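Local coordinates for lipoprotein (Mycoplasma mycoides subsp. capri, PDB 7ADK) that probably acts as a serine-type protease of the chymotrypsin-like PA clan, like the mycoplasma immunoglobulin proteases that cleave antibodies, at residues L600-L613 / F696-P710. Sequence-based numbering, arbitrary orientation.
Sequences LLNEQTYAKFDRPL and FFSYQIGYRSFIDKP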
loop_
_atom_site.group_PDB
_atom_site.type_symbol
_atom_site.label_atom_id
_atom_site.label_comp_id
_atom_site.label_asym_id
_atom_site.label_seq_id
_atom_site.Cartn_x
_atom_site.Cartn_y
_atom_site.Cartn_z
ATOM N N LEU B 600 19.001 -31.289 9.709
ATOM C CA LEU B 600 17.767 -31.350 8.905
ATOM C C LEU B 600 17.730 -32.521 7.898
ATOM O O LEU B 600 16.697 -32.777 7.292
ATOM C CB LEU B 600 17.553 -30.001 8.177
ATOM C CG LEU B 600 16.438 -29.106 8.755
ATOM C CD1 LEU B 600 16.328 -27.850 7.900
ATOM C CD2 LEU B 600 15.057 -29.760 8.741
ATOM N N LEU B 601 18.852 -33.221 7.707
ATOM C CA LEU B 601 19.007 -34.367 6.804
ATOM C C LEU B 601 18.677 -35.719 7.471
ATOM O O LEU B 601 18.258 -36.649 6.779
ATOM C CB LEU B 601 20.444 -34.353 6.258
ATOM C CG LEU B 601 20.710 -33.166 5.308
ATOM C CD1 LEU B 601 22.192 -32.852 5.282
ATOM C CD2 LEU B 601 20.266 -33.460 3.875
ATOM N N ASN B 602 18.818 -35.830 8.795
ATOM C CA ASN B 602 18.369 -36.998 9.550
ATOM C C ASN B 602 16.839 -37.121 9.509
ATOM O O ASN B 602 16.125 -36.121 9.547
ATOM C CB ASN B 602 18.866 -36.943 10.998
ATOM C CG ASN B 602 20.360 -36.901 11.241
ATOM O OD1 ASN B 602 20.800 -36.741 12.363
ATOM N ND2 ASN B 602 21.190 -37.022 10.238
ATOM N N GLU B 603 16.314 -38.340 9.425
ATOM C CA GLU B 603 14.889 -38.545 9.130
ATOM C C GLU B 603 13.948 -38.113 10.266
ATOM O O GLU B 603 12.864 -37.587 10.013
ATOM C CB GLU B 603 14.666 -40.015 8.739
ATOM C CG GLU B 603 13.348 -40.306 8.007
ATOM C CD GLU B 603 13.180 -39.507 6.709
ATOM O OE1 GLU B 603 12.025 -39.258 6.295
ATOM O OE2 GLU B 603 14.189 -39.122 6.082
ATOM N N GLN B 604 14.361 -38.276 11.523
ATOM C CA GLN B 604 13.578 -37.826 12.669
ATOM C C GLN B 604 13.551 -36.301 12.815
ATOM O O GLN B 604 12.631 -35.777 13.431
ATOM C CB GLN B 604 14.037 -38.529 13.961
ATOM C CG GLN B 604 15.270 -37.967 14.689
ATOM C CD GLN B 604 16.612 -38.231 14.016
ATOM O OE1 GLN B 604 16.720 -38.834 12.959
ATOM N NE2 GLN B 604 17.692 -37.784 14.602
ATOM N N THR B 605 14.517 -35.572 12.251
ATOM C CA THR B 605 14.470 -34.103 12.240
ATOM C C THR B 605 13.538 -33.598 11.157
ATOM O O THR B 605 12.670 -32.785 11.449
ATOM C CB THR B 605 15.826 -33.454 12.015
ATOM O OG1 THR B 605 16.794 -33.987 12.875
ATOM C CG2 THR B 605 15.777 -31.952 12.276
ATOM N N TYR B 606 13.680 -34.079 9.920
ATOM C CA TYR B 606 12.842 -33.619 8.815
ATOM C C TYR B 606 11.358 -33.867 9.099
ATOM O O TYR B 606 10.524 -33.005 8.841
ATOM C CB TYR B 606 13.295 -34.283 7.508
ATOM C CG TYR B 606 12.621 -33.695 6.285
ATOM C CD1 TYR B 606 13.085 -32.478 5.759
ATOM C CD2 TYR B 606 11.472 -34.291 5.747
ATOM C CE1 TYR B 606 12.375 -31.818 4.745
ATOM C CE2 TYR B 606 10.744 -33.628 4.746
ATOM C CZ TYR B 606 11.178 -32.377 4.271
ATOM O OH TYR B 606 10.415 -31.700 3.388
ATOM N N ALA B 607 11.021 -35.010 9.702
ATOM C CA ALA B 607 9.647 -35.369 10.032
ATOM C C ALA B 607 8.933 -34.381 10.973
ATOM O O ALA B 607 7.707 -34.384 11.032
ATOM C CB ALA B 607 9.647 -36.767 10.605
ATOM N N LYS B 608 9.673 -33.546 11.716
ATOM C CA LYS B 608 9.133 -32.482 12.573
ATOM C C LYS B 608 8.634 -31.280 11.762
ATOM O O LYS B 608 7.795 -30.544 12.253
ATOM C CB LYS B 608 10.174 -32.049 13.620
ATOM C CG LYS B 608 10.539 -33.166 14.601
ATOM C CD LYS B 608 11.411 -32.722 15.787
ATOM C CE LYS B 608 12.866 -32.414 15.414
ATOM N NZ LYS B 608 13.658 -31.906 16.563
ATOM N N PHE B 609 9.101 -31.093 10.528
ATOM C CA PHE B 609 8.669 -30.049 9.592
ATOM C C PHE B 609 7.775 -30.592 8.454
ATOM O O PHE B 609 7.188 -29.822 7.698
ATOM C CB PHE B 609 9.927 -29.409 8.997
ATOM C CG PHE B 609 10.885 -28.726 9.954
ATOM C CD1 PHE B 609 10.814 -27.337 10.149
ATOM C CD2 PHE B 609 11.902 -29.457 10.584
ATOM C CE1 PHE B 609 11.754 -26.682 10.956
ATOM C CE2 PHE B 609 12.834 -28.803 11.403
ATOM C CZ PHE B 609 12.771 -27.415 11.580
ATOM N N ASP B 610 7.686 -31.917 8.302
ATOM C CA ASP B 610 6.993 -32.623 7.224
ATOM C C ASP B 610 5.459 -32.518 7.360
ATOM O O ASP B 610 4.806 -33.396 7.926
ATOM C CB ASP B 610 7.505 -34.072 7.210
ATOM C CG ASP B 610 7.003 -34.924 6.055
ATOM O OD1 ASP B 610 6.367 -34.396 5.125
ATOM O OD2 ASP B 610 7.272 -36.134 6.059
ATOM N N ARG B 611 4.878 -31.404 6.902
ATOM C CA ARG B 611 3.444 -31.107 7.035
ATOM C C ARG B 611 2.531 -32.144 6.357
ATOM O O ARG B 611 2.873 -32.625 5.277
ATOM C CB ARG B 611 3.151 -29.691 6.507
ATOM C CG ARG B 611 3.175 -29.556 4.978
ATOM C CD ARG B 611 2.973 -28.118 4.531
ATOM N NE ARG B 611 2.914 -27.978 3.068
ATOM C CZ ARG B 611 1.829 -27.921 2.324
ATOM N NH1 ARG B 611 1.928 -27.734 1.050
ATOM N NH2 ARG B 611 0.644 -28.041 2.821
ATOM N N PRO B 612 1.323 -32.425 6.880
ATOM C CA PRO B 612 0.272 -33.054 6.090
ATOM C C PRO B 612 -0.252 -32.066 5.036
ATOM O O PRO B 612 -0.298 -30.864 5.284
ATOM C CB PRO B 612 -0.793 -33.425 7.111
ATOM C CG PRO B 612 -0.682 -32.347 8.171
ATOM C CD PRO B 612 0.799 -32.000 8.164
ATOM N N LEU B 613 -0.675 -32.534 3.856
ATOM C CA LEU B 613 -1.247 -31.648 2.826
ATOM C C LEU B 613 -2.594 -31.068 3.272
ATOM O O LEU B 613 -2.913 -29.917 2.983
ATOM C CB LEU B 613 -1.461 -32.391 1.504
ATOM C CG LEU B 613 -0.235 -33.100 0.926
ATOM C CD1 LEU B 613 -0.650 -33.893 -0.304
ATOM C CD2 LEU B 613 0.890 -32.140 0.551
ATOM N N PHE B 696 6.319 -23.763 6.023
ATOM C CA PHE B 696 7.172 -24.942 5.894
ATOM C C PHE B 696 8.063 -24.873 4.650
ATOM O O PHE B 696 8.303 -23.808 4.083
ATOM C CB PHE B 696 6.259 -26.180 5.914
ATOM C CG PHE B 696 5.262 -26.215 7.054
ATOM C CD1 PHE B 696 5.668 -26.666 8.321
ATOM C CD2 PHE B 696 3.940 -25.766 6.862
ATOM C CE1 PHE B 696 4.763 -26.654 9.391
ATOM C CE2 PHE B 696 3.034 -25.760 7.932
ATOM C CZ PHE B 696 3.452 -26.197 9.200
ATOM N N PHE B 697 8.568 -26.024 4.220
ATOM C CA PHE B 697 9.312 -26.201 2.980
ATOM C C PHE B 697 8.435 -26.226 1.712
ATOM O O PHE B 697 7.284 -26.646 1.720
ATOM C CB PHE B 697 10.140 -27.475 3.108
ATOM C CG PHE B 697 11.063 -27.560 4.308
ATOM C CD1 PHE B 697 12.019 -26.556 4.539
ATOM C CD2 PHE B 697 10.996 -28.668 5.170
ATOM C CE1 PHE B 697 12.889 -26.651 5.633
ATOM C CE2 PHE B 697 11.908 -28.789 6.223
ATOM C CZ PHE B 697 12.843 -27.774 6.457
ATOM N N SER B 698 8.996 -25.757 0.606
ATOM C CA SER B 698 8.368 -25.643 -0.707
ATOM C C SER B 698 8.434 -26.943 -1.518
ATOM O O SER B 698 9.480 -27.578 -1.615
ATOM C CB SER B 698 9.092 -24.539 -1.460
ATOM O OG SER B 698 8.465 -24.252 -2.673
ATOM N N TYR B 699 7.344 -27.323 -2.179
ATOM C CA TYR B 699 7.279 -28.450 -3.122
ATOM C C TYR B 699 7.689 -27.999 -4.547
ATOM O O TYR B 699 7.131 -28.443 -5.543
ATOM C CB TYR B 699 5.891 -29.133 -3.051
ATOM C CG TYR B 699 5.562 -29.969 -1.815
ATOM C CD1 TYR B 699 5.592 -29.413 -0.520
ATOM C CD2 TYR B 699 5.156 -31.312 -1.965
ATOM C CE1 TYR B 699 5.246 -30.185 0.604
ATOM C CE2 TYR B 699 4.786 -32.085 -0.847
ATOM C CZ TYR B 699 4.835 -31.521 0.443
ATOM O OH TYR B 699 4.436 -32.247 1.515
ATOM N N GLN B 700 8.653 -27.089 -4.681
ATOM C CA GLN B 700 9.299 -26.753 -5.955
ATOM C C GLN B 700 10.263 -27.872 -6.404
ATOM O O GLN B 700 11.104 -28.309 -5.621
ATOM C CB GLN B 700 10.028 -25.404 -5.819
ATOM C CG GLN B 700 9.900 -24.513 -7.056
ATOM C CD GLN B 700 10.751 -24.940 -8.229
ATOM O OE1 GLN B 700 11.952 -25.085 -8.145
ATOM N NE2 GLN B 700 10.176 -25.143 -9.383
ATOM N N ILE B 701 10.153 -28.354 -7.650
ATOM C CA ILE B 701 11.010 -29.438 -8.157
ATOM C C ILE B 701 12.388 -28.926 -8.591
ATOM O O ILE B 701 13.399 -29.577 -8.347
ATOM C CB ILE B 701 10.301 -30.176 -9.314
ATOM C CG1 ILE B 701 8.988 -30.854 -8.883
ATOM C CG2 ILE B 701 11.216 -31.180 -10.028
ATOM C CD1 ILE B 701 9.134 -32.058 -7.974
ATOM N N GLY B 702 12.453 -27.758 -9.226
ATOM C CA GLY B 702 13.656 -27.258 -9.884
ATOM C C GLY B 702 14.840 -27.055 -8.956
ATOM O O GLY B 702 15.943 -27.495 -9.261
ATOM N N TYR B 703 14.635 -26.388 -7.826
ATOM C CA TYR B 703 15.690 -26.137 -6.842
ATOM C C TYR B 703 16.017 -27.329 -5.926
ATOM O O TYR B 703 17.093 -27.349 -5.331
ATOM C CB TYR B 703 15.301 -24.916 -6.007
ATOM C CG TYR B 703 15.358 -23.580 -6.716
ATOM C CD1 TYR B 703 16.546 -23.190 -7.351
ATOM C CD2 TYR B 703 14.271 -22.695 -6.681
ATOM C CE1 TYR B 703 16.646 -21.938 -7.974
ATOM C CE2 TYR B 703 14.367 -21.436 -7.298
ATOM C CZ TYR B 703 15.551 -21.057 -7.959
ATOM O OH TYR B 703 15.632 -19.863 -8.595
ATOM N N ARG B 704 15.123 -28.311 -5.767
ATOM C CA ARG B 704 15.327 -29.444 -4.854
ATOM C C ARG B 704 16.442 -30.381 -5.321
ATOM O O ARG B 704 16.418 -30.882 -6.440
ATOM C CB ARG B 704 14.007 -30.207 -4.689
ATOM C CG ARG B 704 13.999 -31.166 -3.492
ATOM C CD ARG B 704 12.879 -32.198 -3.604
ATOM N NE ARG B 704 11.575 -31.584 -3.885
ATOM C CZ ARG B 704 10.406 -32.188 -3.903
ATOM N NH1 ARG B 704 10.238 -33.416 -3.541
ATOM N NH2 ARG B 704 9.347 -31.539 -4.268
ATOM N N SER B 705 17.349 -30.730 -4.414
ATOM C CA SER B 705 18.352 -31.789 -4.613
ATOM C C SER B 705 17.921 -33.105 -3.970
ATOM O O SER B 705 17.992 -34.148 -4.618
ATOM C CB SER B 705 19.727 -31.361 -4.090
ATOM O OG SER B 705 20.735 -32.333 -4.267
ATOM N N PHE B 706 17.511 -33.089 -2.698
ATOM C CA PHE B 706 17.198 -34.304 -1.950
ATOM C C PHE B 706 15.734 -34.677 -2.154
ATOM O O PHE B 706 14.818 -34.062 -1.620
ATOM C CB PHE B 706 17.558 -34.111 -0.482
ATOM C CG PHE B 706 19.030 -33.838 -0.278
ATOM C CD1 PHE B 706 19.979 -34.858 -0.474
ATOM C CD2 PHE B 706 19.459 -32.537 0.032
ATOM C CE1 PHE B 706 21.343 -34.563 -0.353
ATOM C CE2 PHE B 706 20.821 -32.255 0.184
ATOM C CZ PHE B 706 21.767 -33.270 -0.013
ATOM N N ILE B 707 15.501 -35.675 -2.988
ATOM C CA ILE B 707 14.217 -35.857 -3.658
ATOM C C ILE B 707 13.040 -36.209 -2.741
ATOM O O ILE B 707 11.967 -35.630 -2.869
ATOM C CB ILE B 707 14.455 -36.845 -4.810
ATOM C CG1 ILE B 707 15.269 -36.171 -5.938
ATOM C CG2 ILE B 707 13.174 -37.460 -5.333
ATOM C CD1 ILE B 707 14.932 -34.740 -6.322
ATOM N N ASP B 708 13.238 -37.084 -1.766
ATOM C CA ASP B 708 12.249 -37.409 -0.737
ATOM C C ASP B 708 12.185 -36.373 0.411
ATOM O O ASP B 708 11.588 -36.641 1.456
ATOM C CB ASP B 708 12.449 -38.854 -0.255
ATOM C CG ASP B 708 13.769 -39.168 0.455
ATOM O OD1 ASP B 708 14.732 -38.378 0.411
ATOM O OD2 ASP B 708 13.853 -40.256 1.060
ATOM N N LYS B 709 12.779 -35.183 0.222
ATOM C CA LYS B 709 12.879 -34.086 1.195
ATOM C C LYS B 709 12.475 -32.758 0.534
ATOM O O LYS B 709 13.344 -31.962 0.178
ATOM C CB LYS B 709 14.310 -33.956 1.738
ATOM C CG LYS B 709 15.041 -35.188 2.241
ATOM C CD LYS B 709 14.714 -35.641 3.638
ATOM C CE LYS B 709 15.865 -36.510 4.115
ATOM N NZ LYS B 709 15.752 -36.953 5.504
ATOM N N PRO B 710 11.177 -32.481 0.326
ATOM C CA PRO B 710 10.762 -31.247 -0.324
ATOM C C PRO B 710 11.345 -30.010 0.357
ATOM O O PRO B 710 11.375 -29.913 1.582
ATOM C CB PRO B 710 9.238 -31.249 -0.389
ATOM C CG PRO B 710 8.827 -32.340 0.586
ATOM C CD PRO B 710 10.019 -33.294 0.631
#
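Tyr606 and Lys709 face each other with CA atoms 7.6 Å apart, and Phe609 and Phe696 with CA atoms 6.5 Å apart, where the chain around helix 603-606 lies against the irregular chain that leads into strand 712-714. Tyr606 reaches across with CG trans to its backbone N (chi1 -171°), and its hydroxyl donates to Pro710 O (OH to O 2.7 Å) in the carbonyl plane, on a lone pair. Lys709 runs past this ring in the opposite direction, CD over one face, and bends at chi2. Its NZ then reaches two acceptors near the start of the helix: Glu603 OE2, at 2.7 Å from NZ, in a salt bridge on the syn side but tilted from the carboxylate plane, and Leu601 O, at 2.8 Å from NZ, approached from above the carbonyl plane. Phe697 lies nearly parallel to Tyr606 (planes at 9°), but with centroids 5.4 Å apart the rings barely overlap. Its CE2 lies between Tyr606 CE1 and Phe609 CB; CZ sits over the Phe609 ring face toward its rim, and the methyls of Leu600 close on CZ. At the flanks, Leu601 CD2 sits over the face of Phe706, 4.0 Å from the ring centroid, and Arg611 CB lies over the centre of Phe696; the extended arginine chain continues toward Tyr699, whose hydroxyl end meets Leu613 CD2. At the centre is an aromatic cluster of Tyr606, Phe609 and Phe697, which ties helix 603-606 and its flanking chain to the loop before strand 712-714 within the DUF31 peptidase family region.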